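Local coordinates for protein SsRai1 (Scheffersomyces stipitis, PDB 5BTO) that removes NAD caps and hydrolyses m7G-capped and triphosphorylated RNA 5' ends with a divalent metal cation, and stabilises and stimulates the exoribonuclease Rat1, at residues L231-I243 / D249-R261. Residues are numbered along the deposited sequence; the frame is centred on the assembly and turned at random.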
ATOM      1  N   LEU A 231      -2.612  21.411 -12.752  1.00 13.12           N
ATOM      2  CA  LEU A 231      -3.575  22.467 -13.036  1.00 13.64           C
ATOM      3  C   LEU A 231      -4.902  21.953 -12.491  1.00 15.26           C
ATOM      4  O   LEU A 231      -5.333  20.843 -12.847  1.00 15.77           O
ATOM      5  CB  LEU A 231      -3.665  22.709 -14.549  1.00 16.72           C
ATOM      6  CG  LEU A 231      -4.424  23.950 -15.024  1.00 19.59           C
ATOM      7  CD1 LEU A 231      -3.672  25.218 -14.631  1.00 23.43           C
ATOM      8  CD2 LEU A 231      -4.658  23.952 -16.525  1.00 20.85           C
ATOM      9  N   LEU A 232      -5.523  22.711 -11.588  1.00 13.24           N
ATOM     10  CA  LEU A 232      -6.806  22.292 -11.016  1.00 13.18           C
ATOM     11  C   LEU A 232      -7.885  23.335 -11.261  1.00 13.33           C
ATOM     12  O   LEU A 232      -7.694  24.523 -10.954  1.00 14.50           O
ATOM     13  CB  LEU A 232      -6.710  22.101  -9.498  1.00 16.71           C
ATOM     14  CG  LEU A 232      -5.799  21.064  -8.870  1.00 19.90           C
ATOM     15  CD1 LEU A 232      -6.064  20.996  -7.351  1.00 17.74           C
ATOM     16  CD2 LEU A 232      -6.056  19.735  -9.531  1.00 21.47           C
ATOM     17  N   ALA A 233      -9.029  22.896 -11.768  1.00 14.15           N
ATOM     18  CA  ALA A 233     -10.178  23.788 -11.936  1.00 13.35           C
ATOM     19  C   ALA A 233     -11.174  23.542 -10.797  1.00 13.88           C
ATOM     20  O   ALA A 233     -11.475  22.388 -10.467  1.00 14.46           O
ATOM     21  CB  ALA A 233     -10.834  23.542 -13.281  1.00 14.76           C
ATOM     22  N   GLY A 234     -11.684  24.616 -10.198  1.00 14.10           N
ATOM     23  CA  GLY A 234     -12.621  24.472  -9.104  1.00 14.63           C
ATOM     24  C   GLY A 234     -13.599  25.621  -8.975  1.00 14.51           C
ATOM     25  O   GLY A 234     -13.213  26.784  -9.096  1.00 15.77           O
ATOM     26  N   GLU A 235     -14.862  25.301  -8.713  1.00 15.69           N
ATOM     27  CA  GLU A 235     -15.852  26.343  -8.425  1.00 15.94           C
ATOM     28  C   GLU A 235     -15.507  27.090  -7.146  1.00 15.96           C
ATOM     29  O   GLU A 235     -15.087  26.494  -6.149  1.00 17.06           O
ATOM     30  CB  GLU A 235     -17.273  25.775  -8.319  1.00 18.60           C
ATOM     31  CG  GLU A 235     -18.326  26.891  -8.187  1.00 21.06           C
ATOM     32  CD  GLU A 235     -19.754  26.395  -8.099  1.00 28.72           C
ATOM     33  OE1 GLU A 235     -19.962  25.167  -8.152  1.00 30.24           O
ATOM     34  OE2 GLU A 235     -20.673  27.244  -7.969  1.00 31.89           O
ATOM     35  N   VAL A 236     -15.710  28.405  -7.188  1.00 14.77           N
ATOM     36  CA  VAL A 236     -15.454  29.287  -6.059  1.00 15.46           C
ATOM     37  C   VAL A 236     -16.746  30.025  -5.755  1.00 15.97           C
ATOM     38  O   VAL A 236     -17.416  30.526  -6.667  1.00 17.87           O
ATOM     39  CB  VAL A 236     -14.323  30.285  -6.404  1.00 17.79           C
ATOM     40  CG1 VAL A 236     -14.328  31.491  -5.449  1.00 18.69           C
ATOM     41  CG2 VAL A 236     -12.959  29.566  -6.418  1.00 20.06           C
ATOM     42  N   ASP A 237     -17.114  30.082  -4.478  1.00 15.27           N
ATOM     43  CA  ASP A 237     -18.433  30.587  -4.114  1.00 16.98           C
ATOM     44  C   ASP A 237     -18.522  32.112  -4.130  1.00 18.23           C
ATOM     45  O   ASP A 237     -19.491  32.667  -4.640  1.00 21.79           O
ATOM     46  CB  ASP A 237     -18.882  30.044  -2.756  1.00 18.59           C
ATOM     47  CG  ASP A 237     -19.066  28.535  -2.772  1.00 23.14           C
ATOM     48  OD1 ASP A 237     -19.422  28.010  -3.848  1.00 24.65           O
ATOM     49  OD2 ASP A 237     -18.854  27.882  -1.727  1.00 22.65           O
ATOM     50  N   CYS A 238     -17.513  32.784  -3.588  1.00 17.66           N
ATOM     51  CA  CYS A 238     -17.549  34.242  -3.531  1.00 17.12           C
ATOM     52  C   CYS A 238     -16.191  34.849  -3.214  1.00 17.80           C
ATOM     53  O   CYS A 238     -15.228  34.149  -2.901  1.00 17.11           O
ATOM     54  CB  CYS A 238     -18.592  34.713  -2.498  1.00 18.86           C
ATOM     55  SG  CYS A 238     -18.114  34.500  -0.785  1.00 22.90           S
ATOM     56  N   VAL A 239     -16.128  36.174  -3.316  1.00 17.44           N
ATOM     57  CA  VAL A 239     -14.992  36.955  -2.865  1.00 18.81           C
ATOM     58  C   VAL A 239     -15.364  37.544  -1.509  1.00 19.42           C
ATOM     59  O   VAL A 239     -16.486  38.021  -1.338  1.00 20.82           O
ATOM     60  CB  VAL A 239     -14.716  38.096  -3.869  1.00 18.98           C
ATOM     61  CG1 VAL A 239     -13.724  39.094  -3.316  1.00 20.62           C
ATOM     62  CG2 VAL A 239     -14.200  37.498  -5.176  1.00 21.36           C
ATOM     63  N   TRP A 240     -14.455  37.495  -0.537  1.00 19.10           N
ATOM     64  CA  TRP A 240     -14.781  38.063   0.775  1.00 21.97           C
ATOM     65  C   TRP A 240     -14.500  39.552   0.887  1.00 23.57           C
ATOM     66  O   TRP A 240     -15.161  40.250   1.648  1.00 23.30           O
ATOM     67  CB  TRP A 240     -14.147  37.287   1.935  1.00 24.02           C
ATOM     68  CG  TRP A 240     -12.664  37.308   2.006  1.00 25.02           C
ATOM     69  CD1 TRP A 240     -11.792  36.458   1.370  1.00 27.11           C
ATOM     70  CD2 TRP A 240     -11.863  38.188   2.797  1.00 28.78           C
ATOM     71  NE1 TRP A 240     -10.495  36.777   1.708  1.00 28.38           N
ATOM     72  CE2 TRP A 240     -10.511  37.838   2.577  1.00 28.84           C
ATOM     73  CE3 TRP A 240     -12.154  39.249   3.659  1.00 30.18           C
ATOM     74  CZ2 TRP A 240      -9.456  38.508   3.197  1.00 31.36           C
ATOM     75  CZ3 TRP A 240     -11.108  39.913   4.269  1.00 32.11           C
ATOM     76  CH2 TRP A 240      -9.775  39.542   4.034  1.00 31.61           C
ATOM     77  N   ASP A 241     -13.536  40.054   0.130  1.00 23.12           N
ATOM     78  CA  ASP A 241     -13.287  41.492   0.169  1.00 23.77           C
ATOM     79  C   ASP A 241     -13.293  42.150  -1.209  1.00 26.06           C
ATOM     80  O   ASP A 241     -14.226  42.891  -1.541  1.00 29.32           O
ATOM     81  CB  ASP A 241     -12.040  41.838   1.004  1.00 25.39           C
ATOM     82  CG  ASP A 241     -10.772  41.133   0.531  1.00 25.97           C
ATOM     83  OD1 ASP A 241     -10.834  40.288  -0.384  1.00 23.95           O
ATOM     84  OD2 ASP A 241      -9.698  41.429   1.100  1.00 27.51           O
ATOM     85  N   TYR A 242     -12.270  41.877  -2.011  1.00 25.30           N
ATOM     86  CA  TYR A 242     -12.159  42.485  -3.329  1.00 24.60           C
ATOM     87  C   TYR A 242     -11.257  41.638  -4.216  1.00 24.27           C
ATOM     88  O   TYR A 242     -10.489  40.812  -3.721  1.00 22.60           O
ATOM     89  CB  TYR A 242     -11.594  43.907  -3.211  1.00 27.49           C
ATOM     90  CG  TYR A 242     -10.183  43.948  -2.671  1.00 30.49           C
ATOM     91  CD1 TYR A 242      -9.938  43.944  -1.303  1.00 31.66           C
ATOM     92  CD2 TYR A 242      -9.094  43.981  -3.531  1.00 32.10           C
ATOM     93  CE1 TYR A 242      -8.647  43.962  -0.808  1.00 32.66           C
ATOM     94  CE2 TYR A 242      -7.804  44.008  -3.047  1.00 33.91           C
ATOM     95  CZ  TYR A 242      -7.586  43.996  -1.687  1.00 35.19           C
ATOM     96  OH  TYR A 242      -6.296  44.021  -1.209  1.00 38.48           O
ATOM     97  N   ILE A 243     -11.358  41.836  -5.527  1.00 25.36           N
ATOM     98  CA  ILE A 243     -10.461  41.166  -6.467  1.00 28.93           C
ATOM     99  C   ILE A 243      -9.198  42.002  -6.696  1.00 29.98           C
ATOM    100  O   ILE A 243      -9.290  43.181  -7.031  1.00 34.48           O
ATOM    101  CB  ILE A 243     -11.137  40.911  -7.826  1.00 31.00           C
ATOM    102  CG1 ILE A 243     -12.274  39.901  -7.683  1.00 35.11           C
ATOM    103  CG2 ILE A 243     -10.115  40.390  -8.837  1.00 32.59           C
ATOM    104  CD1 ILE A 243     -11.800  38.516  -7.392  1.00 38.38           C
ATOM    105  N   ASP A 249      -2.311  37.650  -6.250  1.00 33.01           N
ATOM    106  CA  ASP A 249      -2.685  36.725  -5.187  1.00 30.97           C
ATOM    107  C   ASP A 249      -4.197  36.700  -5.017  1.00 25.34           C
ATOM    108  O   ASP A 249      -4.713  36.844  -3.906  1.00 27.01           O
ATOM    109  CB  ASP A 249      -2.002  37.114  -3.874  1.00 38.56           C
ATOM    110  CG  ASP A 249      -2.348  36.175  -2.727  1.00 47.63           C
ATOM    111  OD1 ASP A 249      -2.810  35.036  -2.986  1.00 51.22           O
ATOM    112  OD2 ASP A 249      -2.156  36.580  -1.560  1.00 50.73           O
ATOM    113  N   VAL A 250      -4.917  36.515  -6.118  1.00 22.41           N
ATOM    114  CA  VAL A 250      -6.371  36.547  -6.045  1.00 22.06           C
ATOM    115  C   VAL A 250      -6.970  35.428  -5.186  1.00 19.94           C
ATOM    116  O   VAL A 250      -7.986  35.649  -4.548  1.00 19.90           O
ATOM    117  CB  VAL A 250      -7.057  36.628  -7.434  1.00 24.15           C
ATOM    118  CG1 VAL A 250      -6.896  35.347  -8.225  1.00 26.54           C
ATOM    119  CG2 VAL A 250      -8.533  36.954  -7.273  1.00 27.49           C
ATOM    120  N   LEU A 251      -6.354  34.245  -5.156  1.00 19.24           N
ATOM    121  CA  LEU A 251      -6.933  33.133  -4.374  1.00 16.42           C
ATOM    122  C   LEU A 251      -7.208  33.499  -2.919  1.00 18.07           C
ATOM    123  O   LEU A 251      -8.193  33.039  -2.323  1.00 18.00           O
ATOM    124  CB  LEU A 251      -6.036  31.888  -4.392  1.00 17.26           C
ATOM    125  CG  LEU A 251      -6.002  31.101  -5.697  1.00 16.39           C
ATOM    126  CD1 LEU A 251      -4.952  30.023  -5.566  1.00 17.45           C
ATOM    127  CD2 LEU A 251      -7.376  30.509  -6.022  1.00 16.51           C
ATOM    128  N   SER A 252      -6.317  34.300  -2.344  1.00 17.98           N
ATOM    129  CA  SER A 252      -6.419  34.670  -0.940  1.00 19.37           C
ATOM    130  C   SER A 252      -7.645  35.521  -0.670  1.00 17.96           C
ATOM    131  O   SER A 252      -7.976  35.761   0.482  1.00 19.66           O
ATOM    132  CB  SER A 252      -5.159  35.403  -0.476  1.00 22.03           C
ATOM    133  OG  SER A 252      -5.083  36.708  -1.027  1.00 24.28           O
ATOM    134  N   HIS A 253      -8.318  35.962  -1.735  1.00 17.19           N
ATOM    135  CA  HIS A 253      -9.512  36.809  -1.610  1.00 15.82           C
ATOM    136  C   HIS A 253     -10.829  36.050  -1.785  1.00 14.83           C
ATOM    137  O   HIS A 253     -11.918  36.633  -1.700  1.00 18.03           O
ATOM    138  CB  HIS A 253      -9.425  37.974  -2.595  1.00 17.25           C
ATOM    139  CG  HIS A 253      -8.256  38.866  -2.347  1.00 19.26           C
ATOM    140  ND1 HIS A 253      -8.312  39.927  -1.466  1.00 20.00           N
ATOM    141  CD2 HIS A 253      -6.998  38.856  -2.848  1.00 22.65           C
ATOM    142  CE1 HIS A 253      -7.139  40.536  -1.442  1.00 23.40           C
ATOM    143  NE2 HIS A 253      -6.327  39.911  -2.277  1.00 23.44           N
ATOM    144  N   TYR A 254     -10.727  34.744  -2.009  1.00 13.47           N
ATOM    145  CA  TYR A 254     -11.900  33.897  -2.215  1.00 13.41           C
ATOM    146  C   TYR A 254     -12.363  33.255  -0.908  1.00 13.63           C
ATOM    147  O   TYR A 254     -11.600  33.142   0.045  1.00 17.43           O
ATOM    148  CB  TYR A 254     -11.580  32.770  -3.198  1.00 14.92           C
ATOM    149  CG  TYR A 254     -11.344  33.191  -4.626  1.00 16.01           C
ATOM    150  CD1 TYR A 254     -11.925  34.342  -5.148  1.00 18.87           C
ATOM    151  CD2 TYR A 254     -10.561  32.412  -5.469  1.00 16.60           C
ATOM    152  CE1 TYR A 254     -11.709  34.706  -6.473  1.00 19.10           C
ATOM    153  CE2 TYR A 254     -10.344  32.768  -6.790  1.00 15.34           C
ATOM    154  CZ  TYR A 254     -10.921  33.915  -7.287  1.00 18.18           C
ATOM    155  OH  TYR A 254     -10.711  34.268  -8.596  1.00 18.81           O
ATOM    156  N   MET A 255     -13.618  32.830  -0.876  1.00 14.80           N
ATOM    157  CA  MET A 255     -14.168  32.188   0.318  1.00 14.58           C
ATOM    158  C   MET A 255     -15.188  31.137  -0.104  1.00 17.04           C
ATOM    159  O   MET A 255     -15.874  31.293  -1.115  1.00 20.65           O
ATOM    160  CB  MET A 255     -14.802  33.245   1.253  1.00 18.09           C
ATOM    161  CG  MET A 255     -15.166  32.720   2.649  1.00 18.69           C
ATOM    162  SD  MET A 255     -15.449  34.040   3.866  1.00 25.65           S
ATOM    163  CE  MET A 255     -16.745  34.923   3.011  1.00 26.03           C
ATOM    164  N   GLU A 256     -15.260  30.049   0.657  1.00 16.26           N
ATOM    165  CA  GLU A 256     -16.249  29.009   0.440  1.00 15.90           C
ATOM    166  C   GLU A 256     -17.452  29.235   1.355  1.00 16.07           C
ATOM    167  O   GLU A 256     -17.294  29.724   2.471  1.00 18.86           O
ATOM    168  CB  GLU A 256     -15.614  27.655   0.757  1.00 21.04           C
ATOM    169  CG  GLU A 256     -16.491  26.458   0.486  1.00 26.15           C
ATOM    170  CD  GLU A 256     -16.396  25.995  -0.951  1.00 34.17           C
ATOM    171  OE1 GLU A 256     -15.513  26.495  -1.677  1.00 35.29           O
ATOM    172  OE2 GLU A 256     -17.201  25.129  -1.352  1.00 39.34           O
ATOM    173  N   LEU A 257     -18.641  28.875   0.885  1.00 15.88           N
ATOM    174  CA  LEU A 257     -19.871  28.990   1.686  1.00 16.66           C
ATOM    175  C   LEU A 257     -20.574  27.637   1.770  1.00 17.05           C
ATOM    176  O   LEU A 257     -20.897  27.044   0.748  1.00 18.80           O
ATOM    177  CB  LEU A 257     -20.822  30.000   1.046  1.00 17.77           C
ATOM    178  CG  LEU A 257     -20.252  31.403   0.861  1.00 17.34           C
ATOM    179  CD1 LEU A 257     -21.229  32.294   0.114  1.00 21.60           C
ATOM    180  CD2 LEU A 257     -19.898  31.995   2.215  1.00 18.98           C
ATOM    181  N   LYS A 258     -20.835  27.168   2.990  1.00 16.05           N
ATOM    182  CA  LYS A 258     -21.450  25.859   3.190  1.00 18.27           C
ATOM    183  C   LYS A 258     -22.538  25.949   4.242  1.00 20.38           C
ATOM    184  O   LYS A 258     -22.578  26.908   5.016  1.00 19.11           O
ATOM    185  CB  LYS A 258     -20.402  24.849   3.666  1.00 20.74           C
ATOM    186  CG  LYS A 258     -19.189  24.706   2.788  1.00 25.64           C
ATOM    187  CD  LYS A 258     -19.505  23.945   1.525  1.00 30.04           C
ATOM    188  CE  LYS A 258     -18.213  23.446   0.871  1.00 34.64           C
ATOM    189  NZ  LYS A 258     -18.407  23.030  -0.549  1.00 38.13           N
ATOM    190  N   THR A 259     -23.396  24.932   4.288  1.00 22.94           N
ATOM    191  CA  THR A 259     -24.425  24.839   5.321  1.00 25.78           C
ATOM    192  C   THR A 259     -24.466  23.448   5.930  1.00 24.48           C
ATOM    193  O   THR A 259     -24.041  22.470   5.311  1.00 25.75           O
ATOM    194  CB  THR A 259     -25.827  25.122   4.762  1.00 31.53           C
ATOM    195  OG1 THR A 259     -26.203  24.069   3.864  1.00 33.58           O
ATOM    196  CG2 THR A 259     -25.867  26.457   4.041  1.00 33.80           C
ATOM    197  N   THR A 260     -24.999  23.361   7.142  1.00 25.39           N
ATOM    198  CA  THR A 260     -25.173  22.080   7.801  1.00 25.50           C
ATOM    199  C   THR A 260     -26.189  22.266   8.924  1.00 22.64           C
ATOM    200  O   THR A 260     -26.530  23.397   9.269  1.00 22.67           O
ATOM    201  CB  THR A 260     -23.830  21.552   8.351  1.00 28.02           C
ATOM    202  OG1 THR A 260     -23.944  20.158   8.686  1.00 30.11           O
ATOM    203  CG2 THR A 260     -23.396  22.354   9.573  1.00 28.29           C
ATOM    204  N   ARG A 261     -26.686  21.166   9.482  1.00 23.78           N
ATOM    205  CA  ARG A 261     -27.650  21.255  10.572  1.00 24.92           C
ATOM    206  C   ARG A 261     -26.955  21.710  11.853  1.00 23.79           C
ATOM    207  O   ARG A 261     -25.783  21.399  12.071  1.00 22.63           O
ATOM    208  CB  ARG A 261     -28.334  19.899  10.782  1.00 24.86           C
ATOM    209  CG  ARG A 261     -29.399  19.889  11.869  1.00 28.85           C
ATOM    210  CD  ARG A 261     -30.210  18.608  11.846  1.00 30.29           C
ATOM    211  NE  ARG A 261     -31.193  18.588  12.927  1.00 35.02           N
ATOM    212  CZ  ARG A 261     -32.140  17.664  13.057  1.00 39.07           C
ATOM    213  NH1 ARG A 261     -32.241  16.687  12.165  1.00 40.93           N
ATOM    214  NH2 ARG A 261     -32.991  17.719  14.077  1.00 40.47           N
TER
HETATM  215  O   HOH W   1     -13.634  26.615  -3.791  1.00 55.76           O
HETATM  216  O   HOH W   2     -17.585  25.784  -4.333  1.00 34.13           O
HETATM  217  O   HOH W   3     -20.046  25.471  -1.663  1.00 36.79           O
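The Tyr254 ring takes CG1 of Val236 over one face, in a CH-pi contact 3.8 Å from its centroid, and CG2 of Val239 at its edge; Val250 O lies over the opposite face. This belongs to the PD-(D/E)XK nuclease fold of the DXO family, where Cys238 and Val239 pair antiparallel with Met255 and Tyr254. A flat ring gives each valine a surface, while its hydroxyl reaches away to Glu28. Beyond the pairing, the Tyr242 ring receives the edge of His253 on one face, CE1 of His253 3.5 Å from CZ of Tyr242. One face of Trp240 is covered by the Asp241 carboxylate; its indole edge carries an N-H, and NE1 donates in the ring plane to a lone pair of Ser252 O (3.0 Å). Met255, a flexible thioether, bends to bring CE against CB of Trp240. His253 ND1 donates to the syn side of Asp241 OD1 (2.8 Å), ring and carboxylate nearly coplanar, which probably polarises the imidazole.

Beyond Glu235 the chain delivers Asp237 beside Glu256; with Glu186 and Leu257, the latter presumably through its main chain, they bind the divalent metal cation. Three waters lie around these groups; one donates to both Glu235 O and Glu256 OE1. Asp237 OD2 and Glu256 OE2 are 3.2 Å apart, like charges that a cation would be expected to offset; Lys258 NZ forms a salt bridge with Glu256 OE2 at 2.6 Å. Short enough to stay close to the backbone, Asp237 turns beside its own N (chi1 -64°), and the anti lone pair of OD2 accepts Leu257 N at 2.8 Å, almost straight at 179°.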